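Local coordinates for protein laccase (Botrytis aclada, PDB 3SQR) that oxidises phenolic substrates such as hydroquinones with copper ions while reducing dioxygen to water, and probably serves in lignin degradation and detoxification of lignin-derived products, at residues D82-S87 and W205-V210; T44-W49 and T190-E195; L389-V394 and V452-T457. One frame throughout, in Å; residues are numbered along the deposited sequence.

How the contacts relate
The three contacts show two scales of organisation in a multicopper oxidase: contacts 1 and 2 join different parts of the fold, whereas contact 3 pairs strands within one sheet. Contacts 1 and 2 join chain from the N-terminal part of the protein (44-49 and 82-87) to the two ends of strand 195-205: contact 2 meets its start and contact 1 its end, with centres 39 Å apart and nearest atoms about 26 Å apart. Along the sequence their segments alternate. Contact 3 lies in the last domain, its centre 36 Å from that of contact 1 and 40 Å from that of contact 2. Of the three it lies nearest a copper ion, about 7 Å from the side chain of Val394.

Contact 1: D82-S87 and W205-V210; sequences DGYTRS and WAHESV
Asp82 and His207 meet tip to tip, and the rest of the contact extends from this pair toward Arg86. Among the hydrogen bonds, His207 NE2 donates to Asp82 OD2 over a short 2.5 Å, nearly straight and close to the imidazole plane, on the syn side of the carboxylate. OD1 of the same aspartate takes the backbone N of Tyr84, closing an Asx turn. Arg86 NH1 reaches Ala206 O at 2.8 Å, approaching from above the carbonyl plane, while its NE bonds to Ser87 O on its own strand; Asp177 takes NH2 in a salt bridge.

Stacking supplies the second layer. The Tyr84 and His207 rings form an offset stack with planes only 6° apart, and Tyr84 CB sits over the imidazole centre, 3.5 Å from the centroid. With CG anti to the backbone N (chi1 -166°), the phenol begins on the side from which it can overlie His207. The guanidinium of Arg86 stacks on Trp205, an off-centre cation-pi pair with CZ 4.1 Å from the six-membered ring centroid; Glu208 O faces the other side of the guanidinium.

Water completes the set. One molecule donates to Asp82 OD1 and Tyr84 O and accepts from Trp205 NE1 at 2.8 Å; another joins Tyr84 OH, which also bonds Asp243, to His207 O.

Asp177 also bonds Ser209 OG, which caps helix 210-217. The contact fastens turn 82-85 and the start of edge strand 86-91, in the first cupredoxin-type domain, to the loop between strand 195-205 and that helix in the second, with strand 227-230 packing against Asp82, Trp205 and His207.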
loop_
_atom_site.group_PDB
_atom_site.type_symbol
_atom_site.label_atom_id
_atom_site.label_comp_id
_atom_site.label_asym_id
_atom_site.label_seq_id
_atom_site.Cartn_x
_atom_site.Cartn_y
_atom_site.Cartn_z
ATOM N N ASP A 82 9.499 0.163 -20.159
ATOM C CA ASP A 82 8.583 0.740 -21.147
ATOM C C ASP A 82 9.310 1.305 -22.354
ATOM O O ASP A 82 8.781 2.193 -23.009
ATOM C CB ASP A 82 7.708 1.849 -20.533
ATOM C CG ASP A 82 8.515 3.023 -20.050
ATOM O OD1 ASP A 82 9.747 2.945 -20.038
ATOM O OD2 ASP A 82 7.968 4.046 -19.608
ATOM N N GLY A 83 10.466 0.746 -22.670
ATOM C CA GLY A 83 11.289 1.266 -23.762
ATOM C C GLY A 83 12.111 2.468 -23.378
ATOM O O GLY A 83 12.783 3.007 -24.237
ATOM N N TYR A 84 12.051 2.937 -22.123
ATOM C CA TYR A 84 12.911 3.977 -21.638
ATOM C C TYR A 84 13.798 3.492 -20.532
ATOM O O TYR A 84 13.346 3.011 -19.482
ATOM C CB TYR A 84 12.076 5.201 -21.122
ATOM C CG TYR A 84 12.928 6.420 -20.928
ATOM C CD1 TYR A 84 13.744 6.546 -19.827
ATOM C CD2 TYR A 84 12.974 7.448 -21.918
ATOM C CE1 TYR A 84 14.533 7.607 -19.648
ATOM C CE2 TYR A 84 13.855 8.530 -21.756
ATOM C CZ TYR A 84 14.599 8.617 -20.630
ATOM O OH TYR A 84 15.519 9.600 -20.347
ATOM N N THR A 85 15.099 3.651 -20.703
ATOM C CA THR A 85 16.063 3.098 -19.805
ATOM C C THR A 85 16.380 4.112 -18.740
ATOM O O THR A 85 16.683 5.302 -19.032
ATOM C CB THR A 85 17.385 2.681 -20.558
ATOM O OG1 THR A 85 17.037 1.748 -21.606
ATOM C CG2 THR A 85 18.332 2.099 -19.649
ATOM N N ARG A 86 16.279 3.661 -17.504
ATOM C CA ARG A 86 16.508 4.527 -16.346
ATOM C C ARG A 86 16.957 3.797 -15.150
ATOM O O ARG A 86 16.880 2.563 -15.097
ATOM C CB ARG A 86 15.214 5.322 -16.023
ATOM C CG ARG A 86 13.961 4.477 -15.900
ATOM C CD ARG A 86 12.942 5.176 -14.961
ATOM N NE ARG A 86 13.427 5.229 -13.598
ATOM C CZ ARG A 86 12.719 5.611 -12.531
ATOM N NH1 ARG A 86 11.455 5.994 -12.661
ATOM N NH2 ARG A 86 13.298 5.619 -11.345
ATOM N N SER A 87 17.393 4.567 -14.147
ATOM C CA SER A 87 17.796 4.015 -12.895
ATOM C C SER A 87 16.538 3.481 -12.186
ATOM O O SER A 87 15.412 3.929 -12.417
ATOM C CB SER A 87 18.443 5.053 -12.003
ATOM O OG SER A 87 17.494 6.067 -11.598
ATOM N N TRP A 205 4.810 6.095 -13.613
ATOM C CA TRP A 205 6.206 5.739 -13.765
ATOM C C TRP A 205 6.960 6.876 -14.377
ATOM O O TRP A 205 6.629 7.297 -15.506
ATOM C CB TRP A 205 6.328 4.520 -14.673
ATOM C CG TRP A 205 7.711 4.055 -14.797
ATOM C CD1 TRP A 205 8.470 4.035 -15.939
ATOM C CD2 TRP A 205 8.532 3.513 -13.765
ATOM N NE1 TRP A 205 9.728 3.553 -15.658
ATOM C CE2 TRP A 205 9.804 3.220 -14.337
ATOM C CE3 TRP A 205 8.351 3.270 -12.410
ATOM C CZ2 TRP A 205 10.835 2.695 -13.597
ATOM C CZ3 TRP A 205 9.393 2.763 -11.669
ATOM C CH2 TRP A 205 10.627 2.453 -12.281
ATOM N N ALA A 206 7.937 7.394 -13.630
ATOM C CA ALA A 206 8.738 8.496 -14.114
ATOM C C ALA A 206 9.800 7.955 -15.075
ATOM O O ALA A 206 10.109 6.762 -15.026
ATOM C CB ALA A 206 9.415 9.207 -12.956
ATOM N N HIS A 207 10.359 8.844 -15.914
ATOM C CA HIS A 207 11.552 8.481 -16.714
ATOM C C HIS A 207 12.797 9.047 -16.163
ATOM O O HIS A 207 13.778 9.249 -16.913
ATOM C CB HIS A 207 11.359 8.853 -18.176
ATOM C CG HIS A 207 10.424 7.938 -18.877
ATOM N ND1 HIS A 207 9.984 8.173 -20.158
ATOM C CD2 HIS A 207 9.860 6.769 -18.488
ATOM C CE1 HIS A 207 9.174 7.201 -20.517
ATOM N NE2 HIS A 207 9.077 6.334 -19.511
ATOM N N GLU A 208 12.824 9.229 -14.823
ATOM C CA GLU A 208 13.970 9.601 -14.069
ATOM C C GLU A 208 13.668 9.260 -12.602
ATOM O O GLU A 208 12.535 9.036 -12.251
ATOM C CB GLU A 208 14.249 11.081 -14.224
ATOM C CG GLU A 208 13.071 11.998 -13.791
ATOM C CD GLU A 208 11.883 12.040 -14.759
ATOM O OE1 GLU A 208 12.152 12.010 -15.966
ATOM O OE2 GLU A 208 10.679 12.138 -14.322
ATOM N N SER A 209 14.684 9.264 -11.754
ATOM C CA SER A 209 14.495 8.936 -10.344
ATOM C C SER A 209 13.604 9.992 -9.746
ATOM O O SER A 209 13.808 11.182 -9.949
ATOM C CB SER A 209 15.806 8.955 -9.591
ATOM O OG SER A 209 15.684 8.773 -8.163
ATOM N N VAL A 210 12.694 9.545 -8.905
ATOM C CA VAL A 210 11.816 10.431 -8.151
ATOM C C VAL A 210 12.667 11.416 -7.341
ATOM O O VAL A 210 12.237 12.540 -7.018
ATOM C CB VAL A 210 10.904 9.560 -7.202
ATOM C CG1 VAL A 210 11.714 8.839 -6.156
ATOM C CG2 VAL A 210 9.883 10.407 -6.493
HETATM O O HOH W 1 11.220 3.834 -17.967
HETATM O O HOH W 2 14.074 11.551 -18.722
HETATM O O HOH W 3 17.304 9.155 -12.830
#

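Contact 2: T44-W49 and T190-E195; sequences TSRSCW and TADYDE
Arg46 lays its side chain across the Tyr193 ring at about a right angle, with guanidinium and phenol planes 25° apart. NE stands over the centre of the ring, 3.4 Å from Tyr193 CZ, and CD adds a CH-pi contact over the same ring. CZ lies 4.2 Å from the centroid, a cation-pi arrangement. The bend at chi2 (-58°) turns CD away from an extended path as the chain passes over the ring. From there the guanidinium returns to the tyrosine's own backbone: NE and NH2 grip Tyr193 O side-on, each at 3.0 Å and from the same face of the carbonyl plane. One residue therefore offers the cation both a pi face and an acceptor, which together help set the rotation of the guanidinium, with NH1 held in addition by Asn41 OD1.

The arginine belongs to a type I beta turn, Ser45 to Cys48, near the start of the modelled chain, where the Cys39-Cys48 disulfide ties the turn to the preceding residues. This turn packs on the interdomain linker, which connects strand 180-186 of the first cupredoxin-type domain with strand 195-205 of the second.

Asp192 meets the turn through its carboxylate. OD1 receives Arg46 N at 2.8 Å, an almost straight bond met nearly along the C-O axis, and a water that donates to OD1 accepts from Ser47 N. Ala191 O, 3.3 Å from Arg46 CB, is buried without a polar partner. Beyond the pair, Tyr193 OH bonds Arg264 NH1.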
loop_
_atom_site.group_PDB
_atom_site.type_symbol
_atom_site.label_atom_id
_atom_site.label_comp_id
_atom_site.label_asym_id
_atom_site.label_seq_id
_atom_site.Cartn_x
_atom_site.Cartn_y
_atom_site.Cartn_z
ATOM N N THR A 44 -13.489 -25.334 -6.663
ATOM C CA THR A 44 -14.931 -25.366 -6.383
ATOM C C THR A 44 -15.231 -25.370 -4.884
ATOM O O THR A 44 -16.337 -25.706 -4.463
ATOM C CB THR A 44 -15.623 -26.616 -7.061
ATOM O OG1 THR A 44 -14.932 -27.817 -6.710
ATOM C CG2 THR A 44 -15.636 -26.452 -8.563
ATOM N N SER A 45 -14.253 -24.945 -4.068
ATOM C CA SER A 45 -14.454 -24.821 -2.631
ATOM C C SER A 45 -13.387 -23.857 -2.069
ATOM O O SER A 45 -12.621 -24.192 -1.174
ATOM C CB SER A 45 -14.402 -26.182 -1.948
ATOM O OG SER A 45 -13.213 -26.908 -2.233
ATOM N N ARG A 46 -13.363 -22.663 -2.643
ATOM C CA ARG A 46 -12.366 -21.653 -2.270
ATOM C C ARG A 46 -12.593 -21.187 -0.850
ATOM O O ARG A 46 -11.662 -20.663 -0.203
ATOM C CB ARG A 46 -12.327 -20.495 -3.271
ATOM C CG ARG A 46 -11.703 -20.909 -4.589
ATOM C CD ARG A 46 -10.294 -21.453 -4.452
ATOM N NE ARG A 46 -9.754 -21.677 -5.783
ATOM C CZ ARG A 46 -8.688 -22.430 -6.059
ATOM N NH1 ARG A 46 -8.006 -23.047 -5.121
ATOM N NH2 ARG A 46 -8.307 -22.591 -7.305
ATOM N N SER A 47 -13.798 -21.396 -0.328
ATOM C CA SER A 47 -14.115 -20.970 1.056
ATOM C C SER A 47 -13.353 -21.811 2.096
ATOM O O SER A 47 -13.189 -21.404 3.253
ATOM C CB SER A 47 -15.623 -21.093 1.320
ATOM O OG SER A 47 -15.937 -22.480 1.277
ATOM N N CYS A 48 -12.870 -22.980 1.674
ATOM C CA CYS A 48 -12.291 -23.942 2.561
ATOM C C CYS A 48 -10.814 -23.693 2.762
ATOM O O CYS A 48 -10.106 -23.317 1.822
ATOM C CB CYS A 48 -12.412 -25.334 1.981
ATOM S SG CYS A 48 -14.111 -25.970 1.849
ATOM N N TRP A 49 -10.358 -23.965 3.971
ATOM C CA TRP A 49 -8.928 -23.977 4.250
ATOM C C TRP A 49 -8.602 -25.059 5.283
ATOM O O TRP A 49 -7.938 -24.809 6.269
ATOM C CB TRP A 49 -8.452 -22.610 4.723
ATOM C CG TRP A 49 -6.983 -22.434 4.539
ATOM C CD1 TRP A 49 -6.013 -22.397 5.523
ATOM C CD2 TRP A 49 -6.299 -22.283 3.295
ATOM N NE1 TRP A 49 -4.769 -22.274 4.945
ATOM C CE2 TRP A 49 -4.918 -22.148 3.585
ATOM C CE3 TRP A 49 -6.713 -22.216 1.960
ATOM C CZ2 TRP A 49 -3.953 -21.995 2.570
ATOM C CZ3 TRP A 49 -5.774 -22.058 0.977
ATOM C CH2 TRP A 49 -4.396 -21.928 1.281
ATOM N N THR A 190 -13.816 -15.846 -0.944
ATOM C CA THR A 190 -15.245 -15.766 -0.793
ATOM C C THR A 190 -15.980 -16.118 -2.091
ATOM O O THR A 190 -17.193 -16.118 -2.114
ATOM C CB THR A 190 -15.697 -14.420 -0.382
ATOM O OG1 THR A 190 -15.133 -13.446 -1.269
ATOM C CG2 THR A 190 -15.382 -14.114 1.121
ATOM N N ALA A 191 -15.235 -16.403 -3.144
ATOM C CA ALA A 191 -15.804 -16.963 -4.372
ATOM C C ALA A 191 -14.838 -17.939 -4.955
ATOM O O ALA A 191 -13.633 -17.865 -4.728
ATOM C CB ALA A 191 -16.170 -15.839 -5.405
ATOM N N ASP A 192 -15.377 -18.881 -5.709
ATOM C CA ASP A 192 -14.616 -19.879 -6.400
ATOM C C ASP A 192 -13.979 -19.333 -7.657
ATOM O O ASP A 192 -14.473 -18.355 -8.272
ATOM C CB ASP A 192 -15.533 -21.066 -6.756
ATOM C CG ASP A 192 -15.962 -21.864 -5.528
ATOM O OD1 ASP A 192 -15.319 -21.798 -4.456
ATOM O OD2 ASP A 192 -16.967 -22.580 -5.652
ATOM N N TYR A 193 -12.828 -19.906 -7.982
ATOM C CA TYR A 193 -12.094 -19.572 -9.143
ATOM C C TYR A 193 -11.167 -20.691 -9.468
ATOM O O TYR A 193 -10.818 -21.543 -8.623
ATOM C CB TYR A 193 -11.305 -18.241 -8.991
ATOM C CG TYR A 193 -10.308 -18.318 -7.857
ATOM C CD1 TYR A 193 -10.696 -18.017 -6.568
ATOM C CD2 TYR A 193 -9.029 -18.730 -8.090
ATOM C CE1 TYR A 193 -9.786 -18.108 -5.533
ATOM C CE2 TYR A 193 -8.078 -18.811 -7.074
ATOM C CZ TYR A 193 -8.484 -18.500 -5.796
ATOM O OH TYR A 193 -7.577 -18.622 -4.758
ATOM N N ASP A 194 -10.761 -20.737 -10.740
ATOM C CA ASP A 194 -9.940 -21.796 -11.210
ATOM C C ASP A 194 -8.490 -21.542 -11.142
ATOM O O ASP A 194 -7.719 -22.450 -10.813
ATOM C CB ASP A 194 -10.273 -22.090 -12.693
ATOM C CG ASP A 194 -11.706 -22.486 -12.864
ATOM O OD1 ASP A 194 -12.122 -23.335 -12.061
ATOM O OD2 ASP A 194 -12.411 -21.862 -13.670
ATOM N N GLU A 195 -8.088 -20.339 -11.556
ATOM C CA GLU A 195 -6.654 -20.001 -11.626
ATOM C C GLU A 195 -6.344 -18.643 -10.988
ATOM O O GLU A 195 -7.051 -17.680 -11.202
ATOM C CB GLU A 195 -6.162 -19.977 -13.074
ATOM C CG GLU A 195 -6.361 -21.325 -13.756
ATOM C CD GLU A 195 -5.661 -21.428 -15.074
ATOM O OE1 GLU A 195 -4.805 -20.554 -15.379
ATOM O OE2 GLU A 195 -5.982 -22.399 -15.813
HETATM O O HOH W 4 -16.306 -21.365 -1.988
#

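Contact 3: L389-V394 and V452-T457; sequences LVDEQV and VIEDLT. With NAG (2-acetamido-2-deoxy-beta-D-glucopyranose), chain I.
Residues Asp391 to Val394 pair with Val452 to Asp455 as neighbouring parallel strands, inside a mixed sheet of the third cupredoxin-type domain, where strand 387-398 lies between 402-406 and 448-455. The strand directions differ by 23°, and the backbone bonds alternate as parallel pairing requires: Glu392 gives its N to Val452 O and its O to Glu454 N, and Val394 N follows at 2.7 Å from Glu454 O. Leu456 N to Val394 O continues the pairing past the end of strand 448-455, where Asp455 OD1 accepts from Thr457 N, an Asx turn, and also from Thr457 OG1.

On the face bearing Glu392, Ile453 and Val394, Val394 CG2 presses on Ile453 CD1 at 3.5 Å, tighter than usual for two carbons. Ile406 of strand 402-406 packs on all three of these side chains, and Leu504 touches Val394 and Asp455. This is the side near the type 1 copper; the side chains of its ligand His463 and of Asp455 are about 4 Å apart.

The other face carries the acids. Asp391 and Glu454 cross at about a right angle, carboxylate planes 50° apart, with Asp391 OD1 2.5 Å from Glu454 OE2. Gln393, lying beside Glu454 and pointing the same way, makes a weak bond from NE2 to OE2 at 3.3 Å, its amide plane 88° from the carboxylate. Phe482 packs on both acids. N2 of a bound NAG, part of a glycan attached to the protein, donates to Asp391 O at 2.6 Å.

Two carboxylate oxygens this close, both on buried residues, would repel if both groups were ionised; one of the two probably holds a proton and donates it to the other, consistent with a raised pKa for that acid.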
loop_
_atom_site.group_PDB
_atom_site.type_symbol
_atom_site.label_atom_id
_atom_site.label_comp_id
_atom_site.label_asym_id
_atom_site.label_seq_id
_atom_site.Cartn_x
_atom_site.Cartn_y
_atom_site.Cartn_z
ATOM N N LEU A 389 -13.041 8.854 20.887
ATOM C CA LEU A 389 -12.909 9.520 19.603
ATOM C C LEU A 389 -11.706 10.445 19.591
ATOM O O LEU A 389 -11.498 11.266 20.476
ATOM C CB LEU A 389 -14.183 10.284 19.286
ATOM C CG LEU A 389 -14.196 10.727 17.806
ATOM C CD1 LEU A 389 -15.565 10.593 17.180
ATOM C CD2 LEU A 389 -13.582 12.092 17.683
ATOM N N VAL A 390 -10.870 10.326 18.581
ATOM C CA VAL A 390 -9.755 11.220 18.443
ATOM C C VAL A 390 -9.972 11.943 17.134
ATOM O O VAL A 390 -10.259 11.315 16.141
ATOM C CB VAL A 390 -8.422 10.471 18.407
ATOM C CG1 VAL A 390 -7.304 11.356 17.912
ATOM C CG2 VAL A 390 -8.088 9.887 19.814
ATOM N N ASP A 391 -9.820 13.260 17.149
ATOM C CA ASP A 391 -10.089 14.056 15.962
ATOM C C ASP A 391 -8.815 14.764 15.586
ATOM O O ASP A 391 -8.121 15.366 16.422
ATOM C CB ASP A 391 -11.231 15.090 16.182
ATOM C CG ASP A 391 -11.364 16.074 14.979
ATOM O OD1 ASP A 391 -11.948 15.665 13.985
ATOM O OD2 ASP A 391 -10.836 17.207 15.031
ATOM N N GLU A 392 -8.476 14.693 14.305
ATOM C CA GLU A 392 -7.345 15.397 13.792
ATOM C C GLU A 392 -7.696 16.009 12.433
ATOM O O GLU A 392 -8.567 15.530 11.723
ATOM C CB GLU A 392 -6.127 14.489 13.724
ATOM C CG GLU A 392 -5.590 14.191 15.170
ATOM C CD GLU A 392 -4.186 13.830 15.195
ATOM O OE1 GLU A 392 -3.771 12.987 14.356
ATOM O OE2 GLU A 392 -3.492 14.353 16.092
ATOM N N GLN A 393 -6.996 17.082 12.144
ATOM C CA GLN A 393 -7.317 17.948 11.026
ATOM C C GLN A 393 -6.127 18.206 10.170
ATOM O O GLN A 393 -5.078 18.675 10.620
ATOM C CB GLN A 393 -7.902 19.272 11.535
ATOM C CG GLN A 393 -9.087 19.051 12.456
ATOM C CD GLN A 393 -9.607 20.351 13.027
ATOM O OE1 GLN A 393 -8.879 21.322 13.147
ATOM N NE2 GLN A 393 -10.849 20.371 13.356
ATOM N N VAL A 394 -6.321 17.945 8.889
ATOM C CA VAL A 394 -5.272 18.157 7.907
ATOM C C VAL A 394 -5.360 19.563 7.330
ATOM O O VAL A 394 -6.395 19.997 6.871
ATOM C CB VAL A 394 -5.344 17.125 6.793
ATOM C CG1 VAL A 394 -4.159 17.259 5.829
ATOM C CG2 VAL A 394 -5.351 15.696 7.424
ATOM N N VAL A 452 -10.877 10.223 13.606
ATOM C CA VAL A 452 -11.506 11.025 12.558
ATOM C C VAL A 452 -10.426 11.943 12.021
ATOM O O VAL A 452 -9.850 12.709 12.735
ATOM C CB VAL A 452 -12.716 11.905 13.075
ATOM C CG1 VAL A 452 -13.254 12.769 11.911
ATOM C CG2 VAL A 452 -13.881 11.046 13.558
ATOM N N ILE A 453 -10.189 11.870 10.722
ATOM C CA ILE A 453 -9.240 12.748 10.123
ATOM C C ILE A 453 -10.030 13.587 9.109
ATOM O O ILE A 453 -10.798 13.073 8.301
ATOM C CB ILE A 453 -8.057 11.999 9.469
ATOM C CG1 ILE A 453 -7.059 13.023 8.913
ATOM C CG2 ILE A 453 -8.548 10.946 8.465
ATOM C CD1 ILE A 453 -5.699 12.440 8.551
ATOM N N GLU A 454 -9.881 14.882 9.268
ATOM C CA GLU A 454 -10.605 15.881 8.508
ATOM C C GLU A 454 -9.727 16.562 7.531
ATOM O O GLU A 454 -8.590 16.950 7.832
ATOM C CB GLU A 454 -11.130 16.960 9.450
ATOM C CG GLU A 454 -12.061 16.470 10.493
ATOM C CD GLU A 454 -12.582 17.654 11.286
ATOM O OE1 GLU A 454 -13.057 18.613 10.639
ATOM O OE2 GLU A 454 -12.460 17.610 12.530
ATOM N N ASP A 455 -10.246 16.746 6.353
ATOM C CA ASP A 455 -9.529 17.554 5.363
ATOM C C ASP A 455 -9.945 19.011 5.490
ATOM O O ASP A 455 -10.977 19.368 4.958
ATOM C CB ASP A 455 -9.883 17.074 3.955
ATOM C CG ASP A 455 -9.081 17.837 2.840
ATOM O OD1 ASP A 455 -8.264 18.657 3.224
ATOM O OD2 ASP A 455 -9.308 17.612 1.640
ATOM N N LEU A 456 -9.095 19.846 6.059
ATOM C CA LEU A 456 -9.358 21.278 6.183
ATOM C C LEU A 456 -8.412 22.010 5.264
ATOM O O LEU A 456 -8.130 23.174 5.488
ATOM C CB LEU A 456 -9.169 21.763 7.639
ATOM C CG LEU A 456 -10.052 21.125 8.734
ATOM C CD1 LEU A 456 -10.025 21.967 10.036
ATOM C CD2 LEU A 456 -11.496 20.897 8.318
ATOM N N THR A 457 -7.868 21.326 4.263
ATOM C CA THR A 457 -6.857 21.938 3.408
ATOM C C THR A 457 -7.469 22.833 2.356
ATOM O O THR A 457 -6.765 23.665 1.773
ATOM C CB THR A 457 -5.988 20.910 2.627
ATOM O OG1 THR A 457 -6.836 20.219 1.712
ATOM C CG2 THR A 457 -5.313 19.958 3.593
HETATM C C1 NAG I . -6.949 18.597 16.857
HETATM C C2 NAG I . -7.299 17.935 18.183
HETATM C C3 NAG I . -8.809 17.952 18.359
HETATM C C4 NAG I . -9.349 19.361 18.216
HETATM C C5 NAG I . -8.974 19.868 16.824
HETATM C C6 NAG I . -9.525 21.281 16.564
HETATM C C7 NAG I . -5.803 16.180 19.088
HETATM C C8 NAG I . -5.428 14.719 19.147
HETATM N N2 NAG I . -6.817 16.537 18.316
HETATM O O3 NAG I . -9.059 17.452 19.643
HETATM O O4 NAG I . -10.756 19.317 18.315
HETATM O O5 NAG I . -7.555 19.891 16.802
HETATM O O6 NAG I . -8.969 22.121 17.552
HETATM O O7 NAG I . -5.154 16.980 19.754
#